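Local coordinates for lipoprotein (Bacillus anthracis, PDB 4JG9) that is of unknown function, a putative lipoprotein of the DUF4871 family that is probably anchored to the cell membrane and may bind lipid, at residues F44-V49 and N158-E163; K69-I75 and Y166-V170; S80-A84 and V170-E174; I107-Q111 and L149-L154. All coordinates share one frame. Numbering follows the deposited sequence.

Contact 1: residues F44-V49 and N158-E163; sequences FFHLSV and NIYVNE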
# COMPACT_ATOMS: atom_id res chain seq x y z
N PHE A 44 0.65 -2.87 -12.46
CA PHE A 44 0.24 -4.13 -13.09
C PHE A 44 -1.15 -4.56 -12.66
O PHE A 44 -1.66 -5.57 -13.14
CB PHE A 44 1.27 -5.26 -12.88
CG PHE A 44 1.66 -5.48 -11.44
CD1 PHE A 44 0.91 -6.32 -10.62
CD2 PHE A 44 2.79 -4.85 -10.91
CE1 PHE A 44 1.28 -6.54 -9.27
CE2 PHE A 44 3.17 -5.06 -9.58
CZ PHE A 44 2.41 -5.91 -8.76
N PHE A 45 -1.79 -3.77 -11.81
CA PHE A 45 -3.14 -4.11 -11.41
C PHE A 45 -4.17 -3.36 -12.23
O PHE A 45 -4.10 -2.14 -12.37
CB PHE A 45 -3.38 -3.80 -9.94
CG PHE A 45 -4.83 -3.86 -9.56
CD1 PHE A 45 -5.44 -5.07 -9.31
CD2 PHE A 45 -5.58 -2.72 -9.48
CE1 PHE A 45 -6.77 -5.14 -8.98
CE2 PHE A 45 -6.92 -2.77 -9.14
CZ PHE A 45 -7.51 -3.99 -8.89
N HIS A 46 -5.12 -4.10 -12.77
CA HIS A 46 -6.21 -3.52 -13.53
C HIS A 46 -7.51 -4.06 -12.99
O HIS A 46 -7.59 -5.20 -12.57
CB HIS A 46 -6.08 -3.85 -15.02
CG HIS A 46 -4.73 -3.56 -15.59
ND1 HIS A 46 -4.27 -2.28 -15.79
CD2 HIS A 46 -3.74 -4.39 -16.00
CE1 HIS A 46 -3.05 -2.33 -16.30
NE2 HIS A 46 -2.71 -3.60 -16.44
N LEU A 47 -8.54 -3.23 -13.01
CA LEU A 47 -9.84 -3.62 -12.51
C LEU A 47 -10.44 -4.77 -13.29
O LEU A 47 -11.26 -5.52 -12.79
CB LEU A 47 -10.79 -2.43 -12.47
CG LEU A 47 -10.68 -1.59 -11.20
CD1 LEU A 47 -11.68 -0.45 -11.22
CD2 LEU A 47 -10.92 -2.47 -9.99
N SER A 48 -10.06 -4.89 -14.55
CA SER A 48 -10.66 -5.92 -15.39
C SER A 48 -10.55 -7.32 -14.80
O SER A 48 -11.30 -8.20 -15.20
CB SER A 48 -10.07 -5.90 -16.80
OG SER A 48 -8.67 -6.12 -16.77
N VAL A 49 -9.64 -7.54 -13.84
CA VAL A 49 -9.54 -8.86 -13.21
C VAL A 49 -10.81 -9.18 -12.42
O VAL A 49 -11.05 -10.34 -12.09
CB VAL A 49 -8.33 -9.03 -12.26
CG1 VAL A 49 -7.03 -9.01 -13.06
CG2 VAL A 49 -8.33 -7.96 -11.18
N ASN A 158 -6.22 -11.42 -5.78
CA ASN A 158 -5.59 -11.44 -7.11
C ASN A 158 -4.10 -11.69 -6.98
O ASN A 158 -3.41 -10.98 -6.26
CB ASN A 158 -5.84 -10.14 -7.86
CG ASN A 158 -7.30 -9.82 -7.96
OD1 ASN A 158 -8.03 -10.44 -8.75
ND2 ASN A 158 -7.76 -8.85 -7.15
N ILE A 159 -3.61 -12.72 -7.66
CA ILE A 159 -2.25 -13.19 -7.44
C ILE A 159 -1.38 -12.96 -8.68
O ILE A 159 -1.78 -13.28 -9.80
CB ILE A 159 -2.23 -14.69 -7.04
CG1 ILE A 159 -3.03 -14.91 -5.75
CG2 ILE A 159 -0.82 -15.21 -6.87
CD1 ILE A 159 -3.79 -16.22 -5.78
N TYR A 160 -0.21 -12.39 -8.46
CA TYR A 160 0.74 -12.07 -9.52
C TYR A 160 2.07 -12.69 -9.17
O TYR A 160 2.41 -12.84 -8.00
CB TYR A 160 0.90 -10.55 -9.69
CG TYR A 160 -0.41 -9.85 -9.97
CD1 TYR A 160 -0.72 -9.38 -11.25
CD2 TYR A 160 -1.35 -9.66 -8.95
CE1 TYR A 160 -1.93 -8.75 -11.51
CE2 TYR A 160 -2.57 -9.03 -9.21
CZ TYR A 160 -2.85 -8.58 -10.49
OH TYR A 160 -4.05 -7.96 -10.73
N VAL A 161 2.81 -13.10 -10.19
CA VAL A 161 4.17 -13.53 -10.01
C VAL A 161 5.01 -12.78 -11.01
O VAL A 161 4.68 -12.74 -12.22
CB VAL A 161 4.34 -15.05 -10.22
CG1 VAL A 161 5.82 -15.44 -10.24
CG2 VAL A 161 3.56 -15.80 -9.16
N ASN A 162 6.08 -12.17 -10.51
CA ASN A 162 6.95 -11.36 -11.35
C ASN A 162 6.12 -10.30 -12.08
O ASN A 162 6.39 -9.99 -13.24
CB ASN A 162 7.72 -12.23 -12.34
CG ASN A 162 8.98 -11.55 -12.84
OD1 ASN A 162 9.52 -10.66 -12.17
ND2 ASN A 162 9.47 -11.97 -14.00
N GLU A 163 5.10 -9.79 -11.38
CA GLU A 163 4.22 -8.72 -11.87
C GLU A 163 3.27 -9.11 -12.98
O GLU A 163 2.61 -8.26 -13.56
CB GLU A 163 5.03 -7.47 -12.28
CG GLU A 163 5.87 -6.94 -11.15
CD GLU A 163 6.34 -5.51 -11.37
OE1 GLU A 163 6.09 -4.97 -12.48
OE2 GLU A 163 6.93 -4.93 -10.42
O HOH W 1 -4.28 -6.81 -13.28
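The backbones of F44-V49 and N158-E163 stay apart: the nearest CA pairs are F44 with E163 at 6.2 Å and V49 with N158 at 7.7 Å, and no direct hydrogen bond joins the segments. The first is loop that enters a 3-10 segment at L47; the second is the end of strand 153-161 and the turn after it. Side chains therefore fill the gap. The F44 ring meets the Y160 ring obliquely, centroids 5.1 Å apart and planes at 59°, with F44 CD1 3.5 Å from Y160 CD1. E163 CB lies over one face of the F44 ring, 4.1 Å from its centroid and 26° off the normal, a CH-pi contact, while E163 OE2 is bonded to S126 of the second subunit. Y160 OH reaches 3.5 Å from F45 CD1, at that ring's edge, and shares a water with the loop: the water lies 2.8 Å from Y160 OH, donates to F44 O (2.9 Å) and accepts from H46 N (2.9 Å). V49 CG2 packs 3.5 Å from N158 OD1, which accepts a hydrogen bond from Q168. The arrangement is an N-terminal loop laid over one face of an antiparallel beta-sheet, fixed by aromatic side chains and a bridging water.

Contact 2: residues K69-I75 and Y166-V170; sequences KGIEEKI and YDQFV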
# COMPACT_ATOMS: atom_id res chain seq x y z
N LYS A 69 -7.55 -24.19 0.36
CA LYS A 69 -8.43 -23.29 -0.37
C LYS A 69 -7.68 -22.60 -1.50
O LYS A 69 -6.61 -22.06 -1.30
CB LYS A 69 -9.07 -22.27 0.55
CG LYS A 69 -10.39 -22.73 1.12
CD LYS A 69 -11.22 -21.56 1.61
CE LYS A 69 -12.43 -22.05 2.38
NZ LYS A 69 -13.28 -22.95 1.57
N GLY A 70 -8.27 -22.61 -2.68
CA GLY A 70 -7.66 -21.97 -3.82
C GLY A 70 -7.95 -22.72 -5.10
O GLY A 70 -9.01 -23.31 -5.24
N ILE A 71 -7.00 -22.69 -6.02
CA ILE A 71 -7.15 -23.32 -7.32
C ILE A 71 -6.37 -24.62 -7.34
O ILE A 71 -5.15 -24.62 -7.16
CB ILE A 71 -6.63 -22.40 -8.45
CG1 ILE A 71 -7.03 -20.94 -8.19
CG2 ILE A 71 -7.12 -22.90 -9.80
CD1 ILE A 71 -8.54 -20.72 -8.13
N GLU A 72 -7.08 -25.72 -7.57
CA GLU A 72 -6.47 -27.04 -7.58
C GLU A 72 -5.39 -27.13 -8.64
O GLU A 72 -5.56 -26.61 -9.75
CB GLU A 72 -7.53 -28.12 -7.79
CG GLU A 72 -8.42 -28.33 -6.58
CD GLU A 72 -9.40 -29.49 -6.74
OE1 GLU A 72 -8.95 -30.64 -6.93
OE2 GLU A 72 -10.63 -29.23 -6.64
N GLU A 73 -4.26 -27.72 -8.27
CA GLU A 73 -3.16 -27.97 -9.19
C GLU A 73 -2.41 -26.70 -9.56
O GLU A 73 -1.58 -26.71 -10.45
CB GLU A 73 -3.65 -28.69 -10.44
CG GLU A 73 -4.02 -30.14 -10.21
CD GLU A 73 -4.46 -30.86 -11.47
OE1 GLU A 73 -4.13 -30.40 -12.58
OE2 GLU A 73 -5.14 -31.90 -11.36
N LYS A 74 -2.72 -25.60 -8.88
CA LYS A 74 -2.04 -24.35 -9.14
C LYS A 74 -1.52 -23.71 -7.87
O LYS A 74 -0.37 -23.89 -7.51
CB LYS A 74 -2.95 -23.39 -9.89
CG LYS A 74 -3.34 -23.89 -11.27
CD LYS A 74 -3.95 -22.80 -12.12
CE LYS A 74 -2.91 -21.79 -12.55
NZ LYS A 74 -3.51 -20.73 -13.40
N ILE A 75 -2.38 -22.97 -7.20
CA ILE A 75 -2.01 -22.33 -5.95
C ILE A 75 -3.15 -22.40 -4.95
O ILE A 75 -4.31 -22.27 -5.31
CB ILE A 75 -1.56 -20.88 -6.19
CG1 ILE A 75 -0.86 -20.32 -4.96
CG2 ILE A 75 -2.73 -20.02 -6.62
CD1 ILE A 75 -0.09 -19.05 -5.23
N TYR A 166 -1.42 -14.25 -12.33
CA TYR A 166 -1.32 -15.70 -12.24
C TYR A 166 -2.70 -16.32 -12.10
O TYR A 166 -3.10 -17.14 -12.92
CB TYR A 166 -0.45 -16.12 -11.05
CG TYR A 166 -0.31 -17.62 -10.98
CD1 TYR A 166 0.47 -18.30 -11.90
CD2 TYR A 166 -1.01 -18.36 -10.03
CE1 TYR A 166 0.59 -19.67 -11.86
CE2 TYR A 166 -0.90 -19.75 -9.99
CZ TYR A 166 -0.09 -20.39 -10.91
OH TYR A 166 0.04 -21.76 -10.88
N ASP A 167 -3.39 -15.97 -11.03
CA ASP A 167 -4.75 -16.42 -10.80
C ASP A 167 -5.43 -15.58 -9.72
O ASP A 167 -4.87 -14.58 -9.24
CB ASP A 167 -4.77 -17.90 -10.42
CG ASP A 167 -5.95 -18.63 -11.06
OD1 ASP A 167 -7.03 -18.01 -11.17
OD2 ASP A 167 -5.78 -19.81 -11.49
N GLN A 168 -6.63 -15.99 -9.35
CA GLN A 168 -7.40 -15.30 -8.33
C GLN A 168 -8.36 -16.27 -7.65
O GLN A 168 -8.77 -17.27 -8.25
CB GLN A 168 -8.18 -14.14 -8.95
CG GLN A 168 -9.39 -14.57 -9.76
CD GLN A 168 -10.01 -13.43 -10.57
OE1 GLN A 168 -10.88 -13.66 -11.40
NE2 GLN A 168 -9.52 -12.21 -10.36
N PHE A 169 -8.71 -16.02 -6.40
CA PHE A 169 -9.79 -16.76 -5.76
C PHE A 169 -10.39 -15.99 -4.59
O PHE A 169 -9.81 -15.03 -4.11
CB PHE A 169 -9.38 -18.20 -5.38
CG PHE A 169 -8.30 -18.28 -4.35
CD1 PHE A 169 -8.61 -18.34 -3.00
CD2 PHE A 169 -6.98 -18.33 -4.73
CE1 PHE A 169 -7.61 -18.42 -2.04
CE2 PHE A 169 -5.97 -18.40 -3.77
CZ PHE A 169 -6.28 -18.44 -2.43
N VAL A 170 -11.58 -16.41 -4.16
CA VAL A 170 -12.33 -15.68 -3.15
C VAL A 170 -12.27 -16.38 -1.80
O VAL A 170 -12.42 -17.60 -1.71
CB VAL A 170 -13.80 -15.50 -3.60
CG1 VAL A 170 -14.65 -14.94 -2.48
CG2 VAL A 170 -13.87 -14.59 -4.81
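The one direct polar link between K69-I75 and Y166-V170 is the salt bridge from K74 NZ to D167 OD2, 3.1 Å long. The same ammonium sits over the Y166 ring, 4.5 Å from its centroid and 18° off the normal, a cation-pi contact. D167 OD1 accepts from Q168 N at 2.7 Å, so both carboxylate oxygens are engaged. Y166 OH is hydrogen-bonded to D96 OD2, Q168 NE2 to N158 OD1 and V49 O, and K69 NZ to T58 O and S60 OG. Within the loop, I71 N donates to I75 O (2.8 Å) and K74 N to I71 O (3.1 Å); K74 and I75 both face I71 in a classic beta bulge. Beyond the charges, G70 CA lies 3.6 Å from the F169 ring centroid, 6° off its normal, at backbone angles (146/-147) that would jam a CB. I71 CD1 packs against F169 CB at 3.8 Å, and I75 CG2 against Y166 CE2 at 3.8 Å. The chemistry is thus divided: F169 and I75 are buried where the two sheets meet, and the charge of K74 is met by D167 and the Y166 ring at the partly exposed end.

Contact 3: residues S80-A84 and V170-E174; sequences SPIIA and VITAE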
# COMPACT_ATOMS: atom_id res chain seq x y z
N SER A 80 -7.57 -22.21 6.64
CA SER A 80 -7.52 -21.73 8.00
C SER A 80 -8.51 -20.58 8.15
O SER A 80 -8.71 -19.81 7.22
CB SER A 80 -6.10 -21.26 8.31
OG SER A 80 -6.01 -20.77 9.64
N PRO A 81 -9.14 -20.46 9.33
CA PRO A 81 -10.12 -19.38 9.49
C PRO A 81 -9.46 -18.00 9.47
O PRO A 81 -8.41 -17.78 10.09
CB PRO A 81 -10.75 -19.66 10.86
CG PRO A 81 -9.76 -20.52 11.58
CD PRO A 81 -9.00 -21.29 10.54
N ILE A 82 -10.05 -17.09 8.70
CA ILE A 82 -9.54 -15.73 8.58
C ILE A 82 -10.43 -14.76 9.35
O ILE A 82 -11.60 -14.58 9.03
CB ILE A 82 -9.45 -15.34 7.11
CG1 ILE A 82 -8.35 -16.17 6.44
CG2 ILE A 82 -9.17 -13.86 6.96
CD1 ILE A 82 -8.59 -16.41 4.98
N ILE A 83 -9.85 -14.14 10.37
CA ILE A 83 -10.61 -13.25 11.23
C ILE A 83 -10.20 -11.82 10.90
O ILE A 83 -9.01 -11.50 10.96
CB ILE A 83 -10.32 -13.54 12.72
CG1 ILE A 83 -10.43 -15.04 13.01
CG2 ILE A 83 -11.27 -12.79 13.60
CD1 ILE A 83 -11.79 -15.58 12.80
N ALA A 84 -11.17 -10.96 10.59
CA ALA A 84 -10.84 -9.59 10.22
C ALA A 84 -10.05 -8.93 11.33
O ALA A 84 -10.34 -9.15 12.51
CB ALA A 84 -12.09 -8.79 9.89
N VAL A 170 -11.58 -16.41 -4.16
CA VAL A 170 -12.33 -15.68 -3.15
C VAL A 170 -12.27 -16.38 -1.80
O VAL A 170 -12.42 -17.60 -1.71
CB VAL A 170 -13.80 -15.50 -3.60
CG1 VAL A 170 -14.65 -14.94 -2.48
CG2 VAL A 170 -13.87 -14.59 -4.81
N ILE A 171 -12.07 -15.61 -0.74
CA ILE A 171 -12.04 -16.16 0.61
C ILE A 171 -13.03 -15.41 1.47
O ILE A 171 -13.55 -14.37 1.06
CB ILE A 171 -10.62 -16.07 1.23
CG1 ILE A 171 -10.15 -14.61 1.28
CG2 ILE A 171 -9.62 -16.88 0.42
CD1 ILE A 171 -9.93 -14.11 2.65
N THR A 172 -13.32 -15.96 2.64
CA THR A 172 -14.25 -15.33 3.58
C THR A 172 -13.50 -14.85 4.81
O THR A 172 -12.70 -15.59 5.39
CB THR A 172 -15.31 -16.32 4.05
OG1 THR A 172 -15.98 -16.88 2.92
CG2 THR A 172 -16.33 -15.62 4.94
N ALA A 173 -13.75 -13.62 5.21
CA ALA A 173 -13.22 -13.15 6.48
C ALA A 173 -14.37 -13.05 7.46
O ALA A 173 -15.43 -12.49 7.15
CB ALA A 173 -12.52 -11.79 6.32
N GLU A 174 -14.15 -13.57 8.66
CA GLU A 174 -15.17 -13.57 9.69
C GLU A 174 -14.98 -12.36 10.60
O GLU A 174 -15.89 -11.97 11.32
CB GLU A 174 -15.09 -14.86 10.50
CG GLU A 174 -15.48 -16.10 9.71
CD GLU A 174 -14.89 -17.37 10.29
OE1 GLU A 174 -15.08 -17.62 11.50
OE2 GLU A 174 -14.25 -18.12 9.53
OXT GLU A 174 -13.92 -11.73 10.61
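Two nearly straight hydrogen bonds tie the end of the chain to S80-A84. E174 N donates to I82 O at 2.8 Å with an angle of 173°, and A84 N donates to E174 OXT, an oxygen of the C-terminal carboxylate, at 2.9 Å and 177°. I82 O also receives a CA-H...O contact from A173 CA, at 3.3 Å with 137° at the hydrogen. The backbones come close here, with CA atoms 5.0 Å apart for I82 and A173 and 4.8 Å for I83 and E174, yet the touching parts run 70° apart, so the loop crosses the end of the strand at a steep angle. Outward from these bonds, I82 supplies the apolar core: its CD1 meets I171 CD1 at 3.5 Å and its CG2 meets A173 CB at 4.0 Å. At the margin the E174 side chain is in looser contact, with E174 OE2 4.0 Å from P81 CB and E174 OE1 4.1 Å from I83 CD1. I82 and I171 both touch L149, and I171 also packs on L157 of strand 153-161. The contact thus brings the loop between strands 75-78 and 88-94 of one antiparallel sheet onto the end of strand 164-173, in the other.

Contact 4: residues I107-Q111 and L149-L154; sequences IALKQ and LPSSGL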
# COMPACT_ATOMS: atom_id res chain seq x y z
N ILE A 107 -3.02 -8.81 -4.36
CA ILE A 107 -3.81 -7.59 -4.32
C ILE A 107 -5.26 -7.95 -4.06
O ILE A 107 -5.89 -8.62 -4.88
CB ILE A 107 -3.73 -6.86 -5.66
CG1 ILE A 107 -2.27 -6.54 -6.00
CG2 ILE A 107 -4.59 -5.60 -5.63
CD1 ILE A 107 -2.11 -5.67 -7.24
N ALA A 108 -5.81 -7.47 -2.94
CA ALA A 108 -7.14 -7.88 -2.49
C ALA A 108 -8.18 -6.79 -2.71
O ALA A 108 -7.88 -5.58 -2.63
CB ALA A 108 -7.11 -8.27 -1.03
N LEU A 109 -9.40 -7.21 -3.01
CA LEU A 109 -10.54 -6.29 -3.05
C LEU A 109 -11.74 -6.93 -2.39
O LEU A 109 -12.05 -8.10 -2.62
CB LEU A 109 -10.90 -5.90 -4.48
CG LEU A 109 -9.87 -5.00 -5.16
CD1 LEU A 109 -9.03 -5.80 -6.15
CD2 LEU A 109 -10.55 -3.81 -5.82
N LYS A 110 -12.42 -6.14 -1.57
CA LYS A 110 -13.63 -6.61 -0.95
C LYS A 110 -14.74 -6.65 -1.98
O LYS A 110 -14.68 -5.94 -3.00
CB LYS A 110 -14.02 -5.70 0.22
CG LYS A 110 -15.01 -6.35 1.17
CD LYS A 110 -15.29 -5.48 2.36
CE LYS A 110 -16.21 -6.24 3.31
NZ LYS A 110 -16.57 -5.44 4.50
N GLN A 111 -15.74 -7.48 -1.73
CA GLN A 111 -16.91 -7.52 -2.57
C GLN A 111 -17.54 -6.14 -2.62
O GLN A 111 -17.68 -5.50 -1.59
CB GLN A 111 -17.91 -8.52 -2.02
CG GLN A 111 -19.05 -8.78 -2.94
CD GLN A 111 -19.99 -9.79 -2.35
OE1 GLN A 111 -19.98 -10.04 -1.14
NE2 GLN A 111 -20.80 -10.41 -3.20
N LEU A 149 -7.07 -8.94 6.89
CA LEU A 149 -8.11 -8.24 6.13
C LEU A 149 -8.83 -7.26 7.05
O LEU A 149 -9.15 -7.60 8.20
CB LEU A 149 -9.13 -9.21 5.55
CG LEU A 149 -8.80 -9.97 4.25
CD1 LEU A 149 -8.15 -9.02 3.26
CD2 LEU A 149 -7.93 -11.19 4.52
N PRO A 150 -9.08 -6.04 6.56
CA PRO A 150 -9.63 -4.96 7.40
C PRO A 150 -11.07 -5.14 7.85
O PRO A 150 -11.44 -4.54 8.85
CB PRO A 150 -9.52 -3.72 6.50
CG PRO A 150 -9.44 -4.25 5.11
CD PRO A 150 -8.75 -5.58 5.21
N SER A 151 -11.88 -5.94 7.16
CA SER A 151 -13.26 -6.10 7.59
C SER A 151 -13.81 -7.44 7.14
O SER A 151 -13.28 -8.04 6.21
CB SER A 151 -14.15 -4.96 7.08
OG SER A 151 -14.38 -5.08 5.68
N SER A 152 -14.88 -7.89 7.79
CA SER A 152 -15.46 -9.19 7.50
C SER A 152 -16.31 -9.17 6.24
O SER A 152 -17.01 -8.19 5.97
CB SER A 152 -16.30 -9.67 8.67
OG SER A 152 -17.49 -8.90 8.78
N GLY A 153 -16.27 -10.27 5.50
CA GLY A 153 -17.02 -10.40 4.27
C GLY A 153 -16.22 -11.19 3.25
O GLY A 153 -15.19 -11.78 3.59
N LEU A 154 -16.65 -11.16 2.00
CA LEU A 154 -15.93 -11.84 0.93
C LEU A 154 -14.88 -10.90 0.32
O LEU A 154 -15.12 -9.69 0.13
CB LEU A 154 -16.90 -12.33 -0.14
CG LEU A 154 -17.94 -13.39 0.27
CD1 LEU A 154 -18.96 -13.66 -0.83
CD2 LEU A 154 -17.25 -14.68 0.65
O HOH W 2 -19.07 -9.43 1.23
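K110 stretches its fully extended side chain, all four chi angles near 180°, across the turn at S151-G153. Its NZ donates to S151 OG at 2.5 Å, a very short bond, and to S152 O at 3.1 Å, while its CE passes 4.3 Å from G153 CA. G153 has backbone angles of 144/-167; those angles alone would press a CB against the preceding carbonyl O, and it would also lie only 3.1 Å from K110 CE. Closer to the backbone, K110 CG is 3.5 Å from L154 O, which accepts a hydrogen bond from Q111 N at 3.0 Å (158°). A water extends this link, donating to Q111 OE1 (2.6 Å) and accepting from L154 N (3.1 Å), and Q111 OE1 lies 3.8 Å from L154 CD1. A108 CB and L149 CD1 touch loosely at 4.5 Å. S151 OG also bonds to T37 of the second subunit, whose Q38 packs on K110, placing this corner at the dimer interface. Here the end of strand 102-110 meets the start of its antiparallel neighbour 153-161; on the other side of 153-161 runs strand 164-173, with G153 bonded to A173 and L154 packed on V170.

Overall arrangement
Strands 153-161 and 164-173 connect all four contacts. Contacts 1 and 4 lie toward opposite ends of 153-161, are joined through N158 and I107, and both reach the second subunit; contacts 2 and 3 follow one another along 164-173, share V170, and touch no other chain. All four are partly buried, but contact 2 lies deepest, with no touching residue exposed, whereas contacts 1, 3 and 4 each run out to exposed residues such as E163, E174 and Q111. Contact 1 relies on aromatic packing and a water, contact 2 on charge and ring contacts between sheets, contact 3 on main-chain bonds at the C-terminus, and contact 4 on lysine and main-chain bonds. Contacts 3 and 4, centres 9 Å apart, meet directly.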